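Local coordinates for lipid-transfer protein (Thermomonospora curvata, PDB 6OK1) that is of unknown precise function but belongs to the thiolase superfamily, with the paired thiolase-like halves of that fold, at residues A[224-229]-A[240-245]; A[268-273]-A[373-378]; A[281-286]-A[384-389]; A[288-293]-A[355-360]. One frame throughout, in Å; residues are numbered along the deposited sequence.

How the contacts relate
Followed from the N terminus, the chain first makes contact 1, a short loop in which strand 219-228 meets strand 240-248 after only ten intervening residues. The other three contacts tie up the C-terminal half. Contact 2 opens on helix 268-281, contact 3 opens just beyond that helix, and contact 4 opens on strand 290-292. Contact 4 closes first, on helix 348-359, and so lies within both longer loops. Contact 2 then closes on strand 371-375 and contact 3 on strand 382-388, so these two cross. All four reach one mixed sheet: backbone hydrogen bonds join 240-245 to 384-389, 384-389 to 373-378, and 373-378 to 288-293.

Contact 1 (A[224-229]-A[240-245]); sequences LVVVST and ALIWGA
V226 and I242 touch although their strands, 219-228 and 240-248, are not neighbours in the sheet: strand 8-15 runs between them, and the two side chains meet over it, on the face under helix 86-98. V226 CG1 lies 3.9 Å from I242 CD1, the closest atom pair of this patch, and the side chains cross at about a right angle. The branch of V226 that makes the touch is the one opposite the backbone N (chi1 176°), while I242 stretches its long arm out through an extended chi2 of 160° to present its terminal methyl.

The second patch is broader. T229 lays its methyl against the forked end of L241, with T229 CG2 3.8 Å from L241 CG and 3.9 Å from L241 CD1. The hydroxyl is close as well, T229 OG1 to L241 CG being 3.6 Å, but its polar partner is elsewhere: it hydrogen-bonds the carbonyl O of G6, which satisfies an oxygen set against a hydrocarbon. T229 begins the short helix 229-232, and S228, at the N-cap position, uses its OG to bond the backbone N of R231.

Thiolase folds pair two related halves, and the contact probably lies near their junction, since strands 8-15 and 240-248 are neighbours in the sheet. V226 also rests on A8 and I10 of the intervening strand, and from helix 86-98 A93 meets V226 and V90 meets I242.

Contact 2 (A[268-273]-A[373-378]); sequences PEMGLV and LVTAGT
M270 supplies nearly all of the apolar packing here, its thioether end meeting the threonines of the other segment. The sulfur sits against the methyl of T375, with M270 SD 3.8 Å from T375 CG2, and the terminal methyl comes as near to the branch carbon, M270 CE to T375 CB also being 3.8 Å. The two side chains cross at about a right angle. On a further side of the same methyl lies T378, whose CG2 is 4.0 Å from M270 CE. The reach depends on a hooked chain: it leaves the helix opposite the backbone N and then bends at chi2 (65°) and again at chi3 (75°), which curls CE over the end of the strand.

The same methyl rests near backbone carbonyls, M270 CE lying 3.7 Å from A376 O and farther from G377 O.

Hydrogen bonding belongs to outside partners. T375 OG1 pairs with Q304 OE1 and Y294 N, which probably helps to hold the threonine in the rotation that offers its methyl to M270.

The contact sets the first turn of helix 268-281 against the point where strand 371-375 runs out into a loop. T382, just entering strand 382-388, and Q304 of helix 301-307 also touch M270, while L272 meets L73 of the second subunit.

Contact 3 (A[281-286]-A[384-389]); sequences SGLNPS and GLILGA
I386 reaches S281 through an extended arm: its CG1 branch stands opposite the carbonyl carbon (chi1 -66°) and chi2 carries the chain straight on, which puts CD1 at the serine. The serine answers with its hydroxyl in the crowded position between backbone N and carbonyl carbon (chi1 63°). The result is a polar atom against a methyl, S281 OG lying 3.6 Å from I386 CD1. That oxygen has its polar partners elsewhere. It hydrogen-bonds the carbonyl O of L277, one turn back in helix 268-281, and receives a weak, bent bond from the chain just beyond, L283 N to S281 OG at 3.3 Å with an N-H...O angle of 138°.

G282 has left the helix with positive phi, and this turn brings L283 back over the same isoleucine. L283 touches its other branch: L283 CD1 is 4.0 Å from I386 CG2, and the two side chains cross obliquely. I386 is therefore met on both of its branches by residues that end one helix and start the loop toward strand 290-292.

The strand that presents it is part of the mixed sheet, in the portion contributed by the thiolase-like C-terminal half. I386 lies opposite a classic beta bulge, in which W243 and G244 of strand 240-248 both face it; one bond there runs from I386 N to G244 O. Around the isoleucine, L277 and Y278 of the helix and I288 of the following loop pack against its side chain, and R391 donates a hydrogen bond from NH1 to the carbonyl O of S281.

Contact 4 (A[288-293]-A[355-360]); sequences IGAAIL and VRLVRG
A beta-alpha-beta unit of the C-terminal half contains this contact: A290 and I292 on strand 290-292 receive L357 from helix 348-359, and the chain then continues into strand 371-375, the parallel neighbour of the first. One methyl does the work. L357 CD1 lies 4.0 Å from A290 CB and also 4.0 Å from I292 CD1, sitting across the two residues that point to the helix, while A291 between them points away. A chi2 of 165° extends the leucine so that CD1 leads, and the side chains of I292 and L357 meet at a slant.

Just past the leucine the helix ends in a Schellman motif. G360, with a positive phi of 90°, is its C-prime residue; a weak bond runs from G360 N to L357 O at 3.2 Å, and T361 N is directed to R356 O. The backbone angles there call for glycine by themselves.

Strand 290-292 is the outermost of the sheet on this side within the chain. Beside the contact, V372 of strand 371-375 and P366 also pack on L357, and R359 forms a salt bridge with D40.

Contact 1 (A[224-229]-A[240-245])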
loop_
_atom_site.group_PDB
_atom_site.type_symbol
_atom_site.label_atom_id
_atom_site.label_comp_id
_atom_site.label_asym_id
_atom_site.label_seq_id
_atom_site.Cartn_x
_atom_site.Cartn_y
_atom_site.Cartn_z
ATOM N N LEU A 224 -5.489 -9.985 13.773
ATOM C CA LEU A 224 -5.109 -9.513 15.105
ATOM C C LEU A 224 -5.958 -8.289 15.419
ATOM O O LEU A 224 -6.060 -7.402 14.573
ATOM C CB LEU A 224 -3.627 -9.114 15.159
ATOM C CG LEU A 224 -2.601 -10.099 14.594
ATOM C CD1 LEU A 224 -1.301 -9.412 14.301
ATOM C CD2 LEU A 224 -2.349 -11.252 15.557
ATOM N N VAL A 225 -6.529 -8.222 16.632
ATOM C CA VAL A 225 -7.368 -7.104 17.071
ATOM C C VAL A 225 -6.586 -6.246 18.060
ATOM O O VAL A 225 -6.116 -6.740 19.090
ATOM C CB VAL A 225 -8.672 -7.601 17.721
ATOM C CG1 VAL A 225 -9.451 -6.437 18.308
ATOM C CG2 VAL A 225 -9.517 -8.304 16.687
ATOM N N VAL A 226 -6.485 -4.951 17.768
ATOM C CA VAL A 226 -5.741 -4.007 18.597
ATOM C C VAL A 226 -6.734 -3.000 19.158
ATOM O O VAL A 226 -7.562 -2.461 18.416
ATOM C CB VAL A 226 -4.636 -3.312 17.774
ATOM C CG1 VAL A 226 -3.881 -2.234 18.601
ATOM C CG2 VAL A 226 -3.630 -4.356 17.249
ATOM N N VAL A 227 -6.654 -2.750 20.470
ATOM C CA VAL A 227 -7.496 -1.765 21.140
ATOM C C VAL A 227 -6.633 -0.994 22.130
ATOM O O VAL A 227 -5.455 -1.305 22.330
ATOM C CB VAL A 227 -8.686 -2.430 21.873
ATOM C CG1 VAL A 227 -9.609 -3.079 20.894
ATOM C CG2 VAL A 227 -8.178 -3.446 22.856
ATOM N N SER A 228 -7.230 -0.002 22.804
ATOM C CA SER A 228 -6.480 0.634 23.873
ATOM C C SER A 228 -6.221 -0.372 24.990
ATOM O O SER A 228 -6.980 -1.325 25.201
ATOM C CB SER A 228 -7.232 1.848 24.426
ATOM O OG SER A 228 -8.362 1.418 25.161
ATOM N N THR A 229 -5.138 -0.151 25.729
ATOM C CA THR A 229 -4.859 -1.020 26.861
ATOM C C THR A 229 -5.998 -0.973 27.884
ATOM O O THR A 229 -6.377 -2.012 28.437
ATOM C CB THR A 229 -3.507 -0.639 27.477
ATOM O OG1 THR A 229 -2.461 -0.926 26.525
ATOM C CG2 THR A 229 -3.237 -1.427 28.733
ATOM N N ALA A 240 -2.072 -8.241 25.623
ATOM C CA ALA A 240 -0.691 -8.305 25.174
ATOM C C ALA A 240 -0.335 -6.866 24.816
ATOM O O ALA A 240 -0.669 -6.385 23.740
ATOM C CB ALA A 240 -0.533 -9.258 23.992
ATOM N N LEU A 241 0.277 -6.150 25.753
ATOM C CA LEU A 241 0.487 -4.731 25.545
ATOM C C LEU A 241 1.566 -4.525 24.500
ATOM O O LEU A 241 2.566 -5.248 24.466
ATOM C CB LEU A 241 0.912 -4.050 26.847
ATOM C CG LEU A 241 -0.220 -3.524 27.739
ATOM C CD1 LEU A 241 -1.114 -4.650 28.217
ATOM C CD2 LEU A 241 0.394 -2.787 28.915
ATOM N N ILE A 242 1.376 -3.500 23.686
ATOM C CA ILE A 242 2.335 -3.140 22.655
ATOM C C ILE A 242 3.276 -2.119 23.296
ATOM O O ILE A 242 3.062 -0.904 23.236
ATOM C CB ILE A 242 1.637 -2.622 21.401
ATOM C CG1 ILE A 242 0.736 -3.732 20.838
ATOM C CG2 ILE A 242 2.639 -2.229 20.370
ATOM C CD1 ILE A 242 -0.370 -3.221 19.909
ATOM N N TRP A 243 4.348 -2.634 23.899
ATOM C CA TRP A 243 5.357 -1.800 24.548
ATOM C C TRP A 243 6.377 -1.234 23.577
ATOM O O TRP A 243 6.940 -0.160 23.831
ATOM C CB TRP A 243 6.094 -2.590 25.617
ATOM C CG TRP A 243 5.307 -2.643 26.876
ATOM C CD1 TRP A 243 4.795 -3.742 27.469
ATOM C CD2 TRP A 243 4.896 -1.518 27.676
ATOM N NE1 TRP A 243 4.113 -3.394 28.626
ATOM C CE2 TRP A 243 4.157 -2.032 28.767
ATOM C CE3 TRP A 243 5.096 -0.141 27.588
ATOM C CZ2 TRP A 243 3.612 -1.216 29.743
ATOM C CZ3 TRP A 243 4.555 0.674 28.576
ATOM C CH2 TRP A 243 3.816 0.131 29.631
ATOM N N GLY A 244 6.642 -1.944 22.492
ATOM C CA GLY A 244 7.446 -1.418 21.418
ATOM C C GLY A 244 6.835 -1.798 20.091
ATOM O O GLY A 244 6.312 -2.907 19.924
ATOM N N ALA A 245 6.891 -0.868 19.154
ATOM C CA ALA A 245 6.425 -1.111 17.788
ATOM C C ALA A 245 7.200 -0.174 16.894
ATOM O O ALA A 245 7.137 1.042 17.088
ATOM C CB ALA A 245 4.922 -0.860 17.665
#

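Contact 2 (A[268-273]-A[373-378])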
loop_
_atom_site.group_PDB
_atom_site.type_symbol
_atom_site.label_atom_id
_atom_site.label_comp_id
_atom_site.label_asym_id
_atom_site.label_seq_id
_atom_site.Cartn_x
_atom_site.Cartn_y
_atom_site.Cartn_z
ATOM N N PRO A 268 21.216 -3.864 9.082
ATOM C CA PRO A 268 21.162 -2.570 9.779
ATOM C C PRO A 268 19.750 -2.097 10.033
ATOM O O PRO A 268 19.478 -1.445 11.051
ATOM C CB PRO A 268 21.891 -1.633 8.816
ATOM C CG PRO A 268 22.703 -2.509 7.940
ATOM C CD PRO A 268 22.074 -3.837 7.887
ATOM N N GLU A 269 18.838 -2.401 9.113
ATOM C CA GLU A 269 17.465 -1.962 9.302
ATOM C C GLU A 269 16.799 -2.683 10.470
ATOM O O GLU A 269 15.917 -2.109 11.127
ATOM C CB GLU A 269 16.687 -2.135 7.984
ATOM C CG GLU A 269 16.612 -3.557 7.418
ATOM C CD GLU A 269 17.752 -3.966 6.490
ATOM O OE1 GLU A 269 18.871 -3.406 6.585
ATOM O OE2 GLU A 269 17.529 -4.870 5.617
ATOM N N MET A 270 17.226 -3.912 10.786
ATOM C CA MET A 270 16.716 -4.568 11.984
ATOM C C MET A 270 17.376 -4.013 13.236
ATOM O O MET A 270 16.725 -3.936 14.282
ATOM C CB MET A 270 16.928 -6.093 11.911
ATOM C CG MET A 270 16.144 -6.884 12.969
ATOM S SD MET A 270 14.352 -6.734 12.706
ATOM C CE MET A 270 14.105 -7.809 11.278
ATOM N N GLY A 271 18.639 -3.603 13.154
ATOM C CA GLY A 271 19.236 -2.886 14.269
ATOM C C GLY A 271 18.471 -1.620 14.603
ATOM O O GLY A 271 18.282 -1.287 15.779
ATOM N N LEU A 272 18.000 -0.913 13.574
ATOM C CA LEU A 272 17.249 0.320 13.775
ATOM C C LEU A 272 15.894 0.036 14.406
ATOM O O LEU A 272 15.444 0.778 15.286
ATOM C CB LEU A 272 17.095 1.027 12.426
ATOM C CG LEU A 272 16.183 2.232 12.361
ATOM C CD1 LEU A 272 16.727 3.294 13.264
ATOM C CD2 LEU A 272 16.178 2.721 10.908
ATOM N N VAL A 273 15.214 -1.026 13.955
ATOM C CA VAL A 273 14.010 -1.490 14.650
ATOM C C VAL A 273 14.300 -1.752 16.117
ATOM O O VAL A 273 13.588 -1.272 17.005
ATOM C CB VAL A 273 13.467 -2.759 13.974
ATOM C CG1 VAL A 273 12.481 -3.482 14.856
ATOM C CG2 VAL A 273 12.831 -2.371 12.638
ATOM N N LEU A 373 9.862 -10.380 22.059
ATOM C CA LEU A 373 10.264 -9.573 20.911
ATOM C C LEU A 373 9.923 -10.334 19.641
ATOM O O LEU A 373 10.234 -11.526 19.525
ATOM C CB LEU A 373 11.758 -9.236 20.965
ATOM C CG LEU A 373 12.210 -8.131 20.001
ATOM C CD1 LEU A 373 13.421 -7.426 20.543
ATOM C CD2 LEU A 373 12.537 -8.655 18.640
ATOM N N VAL A 374 9.261 -9.650 18.705
ATOM C CA VAL A 374 8.852 -10.234 17.430
ATOM C C VAL A 374 9.459 -9.417 16.304
ATOM O O VAL A 374 9.385 -8.183 16.319
ATOM C CB VAL A 374 7.323 -10.279 17.266
ATOM C CG1 VAL A 374 6.983 -11.025 15.943
ATOM C CG2 VAL A 374 6.682 -10.902 18.447
ATOM N N THR A 375 10.048 -10.094 15.324
ATOM C CA THR A 375 10.542 -9.415 14.130
ATOM C C THR A 375 9.715 -9.766 12.905
ATOM O O THR A 375 9.096 -10.824 12.820
ATOM C CB THR A 375 12.008 -9.756 13.829
ATOM O OG1 THR A 375 12.151 -11.164 13.596
ATOM C CG2 THR A 375 12.887 -9.343 14.986
ATOM N N ALA A 376 9.790 -8.885 11.915
ATOM C CA ALA A 376 9.162 -9.110 10.622
ATOM C C ALA A 376 10.215 -9.473 9.562
ATOM O O ALA A 376 11.336 -9.874 9.896
ATOM C CB ALA A 376 8.340 -7.874 10.263
ATOM N N GLY A 377 9.837 -9.354 8.290
ATOM C CA GLY A 377 10.618 -9.945 7.216
ATOM C C GLY A 377 12.026 -9.377 7.124
ATOM O O GLY A 377 12.254 -8.187 7.336
ATOM N N THR A 378 12.971 -10.245 6.762
ATOM C CA THR A 378 14.374 -9.888 6.690
ATOM C C THR A 378 14.835 -9.734 5.242
ATOM O O THR A 378 14.376 -10.439 4.325
ATOM C CB THR A 378 15.207 -10.946 7.421
ATOM O OG1 THR A 378 14.790 -12.237 6.986
ATOM C CG2 THR A 378 14.965 -10.871 8.904
#

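Contact 3 (A[281-286]-A[384-389])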
loop_
_atom_site.group_PDB
_atom_site.type_symbol
_atom_site.label_atom_id
_atom_site.label_comp_id
_atom_site.label_asym_id
_atom_site.label_seq_id
_atom_site.Cartn_x
_atom_site.Cartn_y
_atom_site.Cartn_z
ATOM N N SER A 281 10.144 0.945 24.971
ATOM C CA SER A 281 9.655 0.092 26.041
ATOM C C SER A 281 10.402 0.278 27.345
ATOM O O SER A 281 9.947 -0.236 28.380
ATOM C CB SER A 281 9.765 -1.374 25.622
ATOM O OG SER A 281 11.123 -1.774 25.405
ATOM N N GLY A 282 11.543 0.953 27.317
ATOM C CA GLY A 282 12.394 1.039 28.496
ATOM C C GLY A 282 13.068 -0.260 28.868
ATOM O O GLY A 282 13.502 -0.417 30.008
ATOM N N LEU A 283 13.181 -1.197 27.929
ATOM C CA LEU A 283 13.737 -2.511 28.181
ATOM C C LEU A 283 15.090 -2.647 27.501
ATOM O O LEU A 283 15.458 -1.874 26.607
ATOM C CB LEU A 283 12.807 -3.623 27.683
ATOM C CG LEU A 283 11.395 -3.626 28.261
ATOM C CD1 LEU A 283 10.550 -4.698 27.631
ATOM C CD2 LEU A 283 11.415 -3.845 29.786
ATOM N N ASN A 284 15.830 -3.625 27.983
ATOM C CA ASN A 284 17.076 -4.110 27.424
ATOM C C ASN A 284 16.896 -5.515 26.889
ATOM O O ASN A 284 15.914 -6.198 27.201
ATOM C CB ASN A 284 18.176 -4.124 28.500
ATOM C CG ASN A 284 18.501 -2.756 29.011
ATOM O OD1 ASN A 284 18.508 -1.801 28.246
ATOM N ND2 ASN A 284 18.784 -2.645 30.309
ATOM N N PRO A 285 17.840 -5.999 26.090
ATOM C CA PRO A 285 17.754 -7.404 25.659
ATOM C C PRO A 285 17.567 -8.372 26.826
ATOM O O PRO A 285 16.804 -9.345 26.715
ATOM C CB PRO A 285 19.088 -7.618 24.928
ATOM C CG PRO A 285 19.470 -6.243 24.401
ATOM C CD PRO A 285 18.922 -5.254 25.417
ATOM N N SER A 286 18.241 -8.129 27.956
ATOM C CA SER A 286 18.128 -9.040 29.090
ATOM C C SER A 286 16.700 -9.146 29.611
ATOM O O SER A 286 16.375 -10.102 30.318
ATOM C CB SER A 286 19.044 -8.573 30.230
ATOM O OG SER A 286 18.608 -7.311 30.686
ATOM N N GLY A 384 9.232 -4.501 13.935
ATOM C CA GLY A 384 9.315 -5.351 15.107
ATOM C C GLY A 384 8.327 -4.893 16.151
ATOM O O GLY A 384 7.804 -3.773 16.093
ATOM N N LEU A 385 8.111 -5.766 17.133
ATOM C CA LEU A 385 7.287 -5.448 18.292
ATOM C C LEU A 385 7.979 -5.946 19.539
ATOM O O LEU A 385 8.682 -6.952 19.509
ATOM C CB LEU A 385 5.921 -6.123 18.264
ATOM C CG LEU A 385 5.057 -5.820 17.040
ATOM C CD1 LEU A 385 3.958 -6.826 16.961
ATOM C CD2 LEU A 385 4.525 -4.400 17.078
ATOM N N ILE A 386 7.705 -5.282 20.660
ATOM C CA ILE A 386 7.815 -5.937 21.961
ATOM C C ILE A 386 6.408 -5.970 22.537
ATOM O O ILE A 386 5.777 -4.920 22.718
ATOM C CB ILE A 386 8.813 -5.244 22.904
ATOM C CG1 ILE A 386 10.242 -5.369 22.351
ATOM C CG2 ILE A 386 8.732 -5.870 24.316
ATOM C CD1 ILE A 386 11.302 -4.528 23.089
ATOM N N LEU A 387 5.901 -7.180 22.757
ATOM C CA LEU A 387 4.633 -7.410 23.435
ATOM C C LEU A 387 4.924 -7.822 24.872
ATOM O O LEU A 387 5.855 -8.596 25.127
ATOM C CB LEU A 387 3.814 -8.498 22.737
ATOM C CG LEU A 387 3.488 -8.233 21.270
ATOM C CD1 LEU A 387 2.633 -9.352 20.751
ATOM C CD2 LEU A 387 2.783 -6.903 21.105
ATOM N N GLY A 388 4.137 -7.296 25.810
ATOM C CA GLY A 388 4.403 -7.529 27.215
ATOM C C GLY A 388 3.154 -7.720 28.050
ATOM O O GLY A 388 2.058 -7.263 27.715
ATOM N N ALA A 389 3.346 -8.423 29.160
ATOM C CA ALA A 389 2.290 -8.522 30.154
ATOM C C ALA A 389 1.890 -7.125 30.620
ATOM O O ALA A 389 2.668 -6.167 30.551
ATOM C CB ALA A 389 2.743 -9.371 31.341
#

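Contact 4 (A[288-293]-A[355-360])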
loop_
_atom_site.group_PDB
_atom_site.type_symbol
_atom_site.label_atom_id
_atom_site.label_comp_id
_atom_site.label_asym_id
_atom_site.label_seq_id
_atom_site.Cartn_x
_atom_site.Cartn_y
_atom_site.Cartn_z
ATOM N N ILE A 288 14.054 -9.462 27.692
ATOM C CA ILE A 288 13.254 -10.212 26.736
ATOM C C ILE A 288 13.309 -11.690 27.093
ATOM O O ILE A 288 14.393 -12.281 27.153
ATOM C CB ILE A 288 13.769 -9.986 25.309
ATOM C CG1 ILE A 288 13.798 -8.483 24.993
ATOM C CG2 ILE A 288 12.941 -10.776 24.307
ATOM C CD1 ILE A 288 12.437 -7.771 25.054
ATOM N N GLY A 289 12.134 -12.299 27.279
ATOM C CA GLY A 289 12.039 -13.665 27.756
ATOM C C GLY A 289 11.743 -14.677 26.666
ATOM O O GLY A 289 11.789 -15.882 26.903
ATOM N N ALA A 290 11.456 -14.201 25.459
ATOM C CA ALA A 290 11.273 -15.089 24.319
ATOM C C ALA A 290 11.384 -14.251 23.053
ATOM O O ALA A 290 11.154 -13.042 23.088
ATOM C CB ALA A 290 9.917 -15.792 24.376
ATOM N N ALA A 291 11.717 -14.905 21.933
ATOM C CA ALA A 291 11.793 -14.197 20.654
ATOM C C ALA A 291 11.109 -14.974 19.539
ATOM O O ALA A 291 11.290 -16.187 19.403
ATOM C CB ALA A 291 13.245 -13.934 20.243
ATOM N N ILE A 292 10.361 -14.254 18.712
ATOM C CA ILE A 292 9.783 -14.801 17.496
ATOM C C ILE A 292 10.560 -14.135 16.363
ATOM O O ILE A 292 10.339 -12.955 16.076
ATOM C CB ILE A 292 8.278 -14.529 17.404
ATOM C CG1 ILE A 292 7.507 -15.088 18.617
ATOM C CG2 ILE A 292 7.721 -15.064 16.056
ATOM C CD1 ILE A 292 7.617 -16.577 18.829
ATOM N N LEU A 293 11.519 -14.864 15.773
ATOM C CA LEU A 293 12.481 -14.312 14.824
ATOM C C LEU A 293 12.139 -14.824 13.433
ATOM O O LEU A 293 12.159 -16.037 13.183
ATOM C CB LEU A 293 13.919 -14.669 15.218
ATOM C CG LEU A 293 14.346 -14.100 16.577
ATOM C CD1 LEU A 293 15.811 -14.487 16.845
ATOM C CD2 LEU A 293 14.140 -12.575 16.642
ATOM N N VAL A 355 1.595 -13.295 21.138
ATOM C CA VAL A 355 0.438 -13.007 21.975
ATOM C C VAL A 355 0.152 -14.186 22.903
ATOM O O VAL A 355 -0.080 -14.017 24.109
ATOM C CB VAL A 355 -0.778 -12.668 21.095
ATOM C CG1 VAL A 355 -2.066 -12.607 21.944
ATOM C CG2 VAL A 355 -0.566 -11.325 20.341
ATOM N N ARG A 356 0.184 -15.406 22.365
ATOM C CA ARG A 356 -0.039 -16.573 23.218
ATOM C C ARG A 356 0.997 -16.661 24.322
ATOM O O ARG A 356 0.664 -16.995 25.470
ATOM C CB ARG A 356 -0.028 -17.850 22.387
ATOM C CG ARG A 356 -1.173 -17.974 21.428
ATOM C CD ARG A 356 -1.110 -19.347 20.739
ATOM N NE ARG A 356 -1.841 -19.338 19.502
ATOM C CZ ARG A 356 -1.308 -19.285 18.286
ATOM N NH1 ARG A 356 0.011 -19.321 18.073
ATOM N NH2 ARG A 356 -2.142 -19.252 17.278
ATOM N N LEU A 357 2.261 -16.381 23.999
ATOM C CA LEU A 357 3.305 -16.444 25.016
ATOM C C LEU A 357 3.002 -15.469 26.151
ATOM O O LEU A 357 3.117 -15.830 27.335
ATOM C CB LEU A 357 4.667 -16.157 24.380
ATOM C CG LEU A 357 5.247 -17.250 23.476
ATOM C CD1 LEU A 357 6.409 -16.697 22.619
ATOM C CD2 LEU A 357 5.722 -18.415 24.285
ATOM N N VAL A 358 2.563 -14.244 25.813
ATOM C CA VAL A 358 2.211 -13.275 26.852
ATOM C C VAL A 358 1.008 -13.766 27.654
ATOM O O VAL A 358 0.969 -13.635 28.886
ATOM C CB VAL A 358 1.954 -11.889 26.233
ATOM C CG1 VAL A 358 1.395 -10.922 27.287
ATOM C CG2 VAL A 358 3.241 -11.337 25.641
ATOM N N ARG A 359 0.008 -14.323 26.971
ATOM C CA ARG A 359 -1.172 -14.863 27.636
ATOM C C ARG A 359 -0.854 -16.085 28.480
ATOM O O ARG A 359 -1.603 -16.378 29.421
ATOM C CB ARG A 359 -2.236 -15.257 26.602
ATOM C CG ARG A 359 -2.859 -14.126 25.832
ATOM C CD ARG A 359 -3.787 -14.688 24.752
ATOM N NE ARG A 359 -4.563 -13.666 24.065
ATOM C CZ ARG A 359 -5.464 -13.931 23.125
ATOM N NH1 ARG A 359 -5.700 -15.191 22.786
ATOM N NH2 ARG A 359 -6.121 -12.944 22.541
ATOM N N GLY A 360 0.229 -16.799 28.168
ATOM C CA GLY A 360 0.518 -18.085 28.790
ATOM C C GLY A 360 -0.061 -19.280 28.069
ATOM O O GLY A 360 -0.070 -20.385 28.626
#